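Local coordinates for UPF0062 protein MJ1593 (Methanocaldococcus jannaschii, PDB 2YX5) that is a small PurS-family protein of uncharacterised function, built as a three-stranded antiparallel sheet with two helices and assembled from four chains, at residues 5-10 against 74-79. Residues are numbered along the deposited sequence; the frame is centred on the assembly and turned at random.
Sequences TVIIKL and DYEIKV
Thr5 and Lys78 form a hydrogen-bonded antiparallel pair, with Thr5 N 2.6 Å from Lys78 O and Lys78 N returning a bond to Thr5 O. Thr5 O also receives a CA-H...O contact from Ile77. Val6 faces Ile77 as a non-hydrogen-bonded pair. Their side chains meet loosely, Val6 CG2 lying 4.4 Å from Ile77 CG1. Ile7 exchanges two backbone bonds with Glu76. On the face shared by Thr5, Ile7, Glu76 and Lys78, Ile7 CB lies 3.7 Å from Glu76 CG, and Ile7 CD1 approaches Lys78 NZ at 3.6 Å. The extended Lys78 chain thus slants across the isoleucine. In this small beta-alpha-beta-alpha-beta chain, strand 2-10 lies between strands 34-47 and 73-81, antiparallel to both, and helix 52-67 packs against the face bearing Tyr75 and Ile77. Ile8 CG1 packs 4.0 Å from Tyr75 CB, while the Tyr75 side chain also touches Cys63 of that helix and Ala68. Lys9 closes the pairing with two backbone bonds to Asp74. Its CG, set between backbone N and carbonyl carbon (chi1 46°), lies 3.9 Å from Asp74 CB. A bend at chi4 (-67°) directs NZ to Glu76 OE2, a salt bridge of 3.4 Å whose hydrogen bond is weak; the two side chains cross at about a right angle. Asp74 OD2 accepts a hydrogen bond from Lys12 N, and OD1 forms a salt bridge with Lys11 NZ. Leu10 packs on Ile72 of a second subunit.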
loop_
_atom_site.group_PDB
_atom_site.type_symbol
_atom_site.label_atom_id
_atom_site.label_comp_id
_atom_site.label_asym_id
_atom_site.label_seq_id
_atom_site.Cartn_x
_atom_site.Cartn_y
_atom_site.Cartn_z
ATOM N N THR A 5 -1.845 -12.046 -14.754
ATOM C CA THR A 5 -2.083 -11.768 -13.360
ATOM C C THR A 5 -0.766 -11.901 -12.592
ATOM O O THR A 5 -0.140 -12.963 -12.607
ATOM C CB THR A 5 -3.145 -12.731 -12.804
ATOM O OG1 THR A 5 -4.364 -12.536 -13.531
ATOM C CG2 THR A 5 -3.397 -12.468 -11.317
ATOM N N VAL A 6 -0.330 -10.816 -11.948
ATOM C CA VAL A 6 0.903 -10.870 -11.175
ATOM C C VAL A 6 0.602 -10.776 -9.673
ATOM O O VAL A 6 0.004 -9.806 -9.219
ATOM C CB VAL A 6 1.862 -9.726 -11.558
ATOM C CG1 VAL A 6 3.214 -9.897 -10.860
ATOM C CG2 VAL A 6 2.049 -9.698 -13.044
ATOM N N ILE A 7 0.981 -11.805 -8.919
ATOM C CA ILE A 7 0.803 -11.794 -7.474
ATOM C C ILE A 7 2.180 -11.529 -6.909
ATOM O O ILE A 7 3.134 -12.207 -7.275
ATOM C CB ILE A 7 0.351 -13.133 -6.890
ATOM C CG1 ILE A 7 -1.102 -13.416 -7.232
ATOM C CG2 ILE A 7 0.516 -13.104 -5.406
ATOM C CD1 ILE A 7 -1.305 -13.815 -8.662
ATOM N N ILE A 8 2.280 -10.527 -6.041
ATOM C CA ILE A 8 3.544 -10.177 -5.421
ATOM C C ILE A 8 3.418 -10.243 -3.902
ATOM O O ILE A 8 2.498 -9.677 -3.322
ATOM C CB ILE A 8 3.978 -8.776 -5.793
ATOM C CG1 ILE A 8 4.131 -8.673 -7.308
ATOM C CG2 ILE A 8 5.281 -8.449 -5.084
ATOM C CD1 ILE A 8 4.640 -7.316 -7.791
ATOM N N LYS A 9 4.348 -10.943 -3.270
ATOM C CA LYS A 9 4.349 -11.091 -1.824
ATOM C C LYS A 9 5.769 -10.880 -1.296
ATOM O O LYS A 9 6.720 -10.711 -2.066
ATOM C CB LYS A 9 3.860 -12.502 -1.448
ATOM C CG LYS A 9 4.524 -13.578 -2.302
ATOM C CD LYS A 9 4.116 -14.991 -1.926
ATOM C CE LYS A 9 4.794 -16.043 -2.831
ATOM N NZ LYS A 9 4.349 -16.001 -4.264
ATOM N N LEU A 10 5.908 -10.876 0.021
ATOM C CA LEU A 10 7.223 -10.734 0.616
ATOM C C LEU A 10 7.887 -12.102 0.499
ATOM O O LEU A 10 7.198 -13.123 0.410
ATOM C CB LEU A 10 7.112 -10.352 2.087
ATOM C CG LEU A 10 6.638 -8.944 2.412
ATOM C CD1 LEU A 10 6.624 -8.731 3.927
ATOM C CD2 LEU A 10 7.554 -7.954 1.742
ATOM N N ASP A 74 8.727 -11.976 -3.748
ATOM C CA ASP A 74 8.513 -13.240 -4.424
ATOM C C ASP A 74 7.320 -12.873 -5.296
ATOM O O ASP A 74 6.544 -11.982 -4.930
ATOM C CB ASP A 74 8.135 -14.356 -3.444
ATOM C CG ASP A 74 9.351 -15.131 -2.937
ATOM O OD1 ASP A 74 10.436 -15.036 -3.558
ATOM O OD2 ASP A 74 9.209 -15.852 -1.923
ATOM N N TYR A 75 7.179 -13.511 -6.453
ATOM C CA TYR A 75 6.046 -13.198 -7.317
ATOM C C TYR A 75 5.698 -14.373 -8.206
ATOM O O TYR A 75 6.510 -15.263 -8.394
ATOM C CB TYR A 75 6.350 -11.943 -8.163
ATOM C CG TYR A 75 7.458 -12.125 -9.162
ATOM C CD1 TYR A 75 7.226 -12.760 -10.386
ATOM C CD2 TYR A 75 8.749 -11.697 -8.882
ATOM C CE1 TYR A 75 8.258 -12.964 -11.308
ATOM C CE2 TYR A 75 9.799 -11.895 -9.798
ATOM C CZ TYR A 75 9.548 -12.526 -11.008
ATOM O OH TYR A 75 10.576 -12.694 -11.923
ATOM N N GLU A 76 4.473 -14.392 -8.714
ATOM C CA GLU A 76 4.045 -15.442 -9.616
ATOM C C GLU A 76 3.151 -14.857 -10.695
ATOM O O GLU A 76 2.419 -13.904 -10.445
ATOM C CB GLU A 76 3.351 -16.576 -8.866
ATOM C CG GLU A 76 2.307 -16.176 -7.857
ATOM C CD GLU A 76 1.659 -17.399 -7.200
ATOM O OE1 GLU A 76 1.010 -18.188 -7.933
ATOM O OE2 GLU A 76 1.802 -17.566 -5.960
ATOM N N ILE A 77 3.225 -15.438 -11.897
ATOM C CA ILE A 77 2.479 -14.961 -13.061
ATOM C C ILE A 77 1.545 -15.954 -13.759
ATOM O O ILE A 77 1.955 -17.040 -14.171
ATOM C CB ILE A 77 3.471 -14.421 -14.127
ATOM C CG1 ILE A 77 4.414 -13.396 -13.480
ATOM C CG2 ILE A 77 2.709 -13.815 -15.299
ATOM C CD1 ILE A 77 5.735 -13.244 -14.205
ATOM N N LYS A 78 0.292 -15.557 -13.909
ATOM C CA LYS A 78 -0.714 -16.362 -14.588
ATOM C C LYS A 78 -1.139 -15.566 -15.822
ATOM O O LYS A 78 -1.410 -14.371 -15.731
ATOM C CB LYS A 78 -1.918 -16.589 -13.672
ATOM C CG LYS A 78 -1.554 -17.281 -12.363
ATOM C CD LYS A 78 -2.529 -16.953 -11.223
ATOM C CE LYS A 78 -2.008 -17.489 -9.885
ATOM N NZ LYS A 78 -2.859 -17.090 -8.731
ATOM N N VAL A 79 -1.178 -16.221 -16.976
ATOM C CA VAL A 79 -1.569 -15.550 -18.215
ATOM C C VAL A 79 -2.773 -16.261 -18.828
ATOM O O VAL A 79 -2.733 -17.464 -19.081
ATOM C CB VAL A 79 -0.394 -15.533 -19.246
ATOM C CG1 VAL A 79 -0.836 -14.902 -20.549
ATOM C CG2 VAL A 79 0.780 -14.778 -18.677
#